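Local coordinates for endoglucanase (PDB 1VHO), which is probably a metal-dependent aminopeptidase of the M42 family, using two divalent metal cations per subunit, despite its endoglucanase name, at residues 61-66 against 218-223. Sequence-based numbering, arbitrary orientation.
Sequences KLAFFA and INPDAA
Lys61 and Asp221 meet where the loop before strand 222-229 turns in beside the start of strand 61-67. The backbone N of Lys61 donates a hydrogen bond to OD2 of Asp221 at 2.7 Å, a fairly straight bond that reaches the carboxylate from its anti side and slightly out of its plane. In return, O of Lys61 accepts a hydrogen bond from the N-H of Asp221 at 2.8 Å and, weakly, one from that of Ala222. With an alanine at Asp221, the N-H of Lys61 would probably lose its carboxylate acceptor, leaving the backbone bonds to Lys61 O to hold the loop here. Further along, Ala63 N bonds to Ala222 O at 3.0 Å, and CA-H...O contacts join Leu62 CA to that same oxygen and Ala223 CA to Ala63 O.

This is parallel pairing, Leu62 beside Ala222 and Ala63 beside Ala223, in the middle of the mixed sheet of the M42 catalytic domain; strand 61-67 runs on to His67, a predicted zinc ligand.

Apolar contacts line both faces. On one, CD1 of Leu62 lies 4.1 Å from CB of Ala222. On the other, CB of Ala63 rests against CB and CG of Pro220, and the Phe65 ring brings its CE1 edge, nearly in plane, to 3.7 Å from CB of Ala223; Leu212 of helix 208-213 packs on Phe65, Pro220 and Ile218. The Lys61 chain crosses Ile218 obliquely, CE 3.5 Å from CG2, and bends only at its last torsion (chi4 -45°), NZ being hydrogen-bonded to Tyr197 OH.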
# COMPACT_ATOMS: atom_id res chain seq x y z
N LYS A 61 -8.89 -22.52 3.13
CA LYS A 61 -8.98 -21.09 2.89
C LYS A 61 -7.60 -20.42 3.03
O LYS A 61 -6.91 -20.57 4.02
CB LYS A 61 -9.93 -20.47 3.93
CG LYS A 61 -11.31 -21.10 3.99
CD LYS A 61 -12.09 -20.55 5.19
CE LYS A 61 -13.55 -20.99 5.14
NZ LYS A 61 -14.11 -20.83 3.76
N LEU A 62 -7.26 -19.71 1.97
CA LEU A 62 -5.98 -18.98 1.88
C LEU A 62 -6.35 -17.49 1.87
O LEU A 62 -7.23 -17.12 1.08
CB LEU A 62 -5.40 -19.37 0.53
CG LEU A 62 -4.08 -18.87 0.03
CD1 LEU A 62 -2.96 -18.97 1.06
CD2 LEU A 62 -3.69 -19.65 -1.24
N ALA A 63 -5.70 -16.69 2.67
CA ALA A 63 -5.97 -15.26 2.72
C ALA A 63 -4.71 -14.48 2.36
O ALA A 63 -3.62 -14.78 2.88
CB ALA A 63 -6.46 -14.83 4.10
N PHE A 64 -4.85 -13.47 1.53
CA PHE A 64 -3.75 -12.61 1.08
C PHE A 64 -4.11 -11.20 1.60
O PHE A 64 -5.29 -10.82 1.42
CB PHE A 64 -3.58 -12.59 -0.42
CG PHE A 64 -3.28 -13.91 -1.08
CD1 PHE A 64 -2.43 -14.83 -0.48
CD2 PHE A 64 -3.88 -14.25 -2.27
CE1 PHE A 64 -2.20 -16.07 -1.09
CE2 PHE A 64 -3.61 -15.46 -2.91
CZ PHE A 64 -2.77 -16.37 -2.31
N PHE A 65 -3.17 -10.47 2.17
CA PHE A 65 -3.52 -9.18 2.76
C PHE A 65 -2.64 -8.02 2.27
O PHE A 65 -1.41 -8.18 2.20
CB PHE A 65 -3.27 -9.29 4.30
CG PHE A 65 -4.14 -10.28 5.04
CD1 PHE A 65 -3.71 -11.61 5.19
CD2 PHE A 65 -5.35 -9.91 5.56
CE1 PHE A 65 -4.53 -12.50 5.87
CE2 PHE A 65 -6.16 -10.80 6.26
CZ PHE A 65 -5.74 -12.12 6.40
N ALA A 66 -3.21 -6.83 2.15
CA ALA A 66 -2.42 -5.64 1.75
C ALA A 66 -3.03 -4.38 2.38
O ALA A 66 -4.25 -4.37 2.60
CB ALA A 66 -2.42 -5.50 0.23
N ILE A 218 -14.28 -16.38 9.17
CA ILE A 218 -13.55 -17.59 8.85
C ILE A 218 -12.17 -17.54 9.51
O ILE A 218 -11.73 -16.48 9.94
CB ILE A 218 -13.33 -17.72 7.33
CG1 ILE A 218 -12.56 -16.47 6.83
CG2 ILE A 218 -14.59 -17.91 6.53
CD1 ILE A 218 -11.64 -16.86 5.67
N ASN A 219 -11.51 -18.67 9.56
CA ASN A 219 -10.15 -18.76 10.07
C ASN A 219 -9.34 -19.38 8.92
O ASN A 219 -9.53 -20.55 8.59
CB ASN A 219 -10.01 -19.63 11.32
CG ASN A 219 -8.71 -19.35 12.04
OD1 ASN A 219 -8.39 -18.21 12.38
ND2 ASN A 219 -7.93 -20.40 12.29
N PRO A 220 -8.55 -18.56 8.23
CA PRO A 220 -7.79 -19.09 7.11
C PRO A 220 -6.81 -20.15 7.58
O PRO A 220 -6.22 -20.03 8.66
CB PRO A 220 -7.03 -17.89 6.56
CG PRO A 220 -7.21 -16.76 7.50
CD PRO A 220 -8.21 -17.17 8.54
N ASP A 221 -6.55 -21.10 6.71
CA ASP A 221 -5.57 -22.15 6.95
C ASP A 221 -4.16 -21.65 6.70
O ASP A 221 -3.18 -22.22 7.19
CB ASP A 221 -5.89 -23.32 5.98
CG ASP A 221 -7.29 -23.83 6.31
OD1 ASP A 221 -7.51 -24.18 7.50
OD2 ASP A 221 -8.14 -23.81 5.43
N ALA A 222 -4.03 -20.60 5.85
CA ALA A 222 -2.70 -20.05 5.57
C ALA A 222 -2.87 -18.58 5.12
O ALA A 222 -3.91 -18.24 4.57
CB ALA A 222 -1.91 -20.82 4.54
N ALA A 223 -1.92 -17.73 5.55
CA ALA A 223 -2.07 -16.31 5.18
C ALA A 223 -0.75 -15.79 4.61
O ALA A 223 0.31 -16.16 5.11
CB ALA A 223 -2.41 -15.50 6.42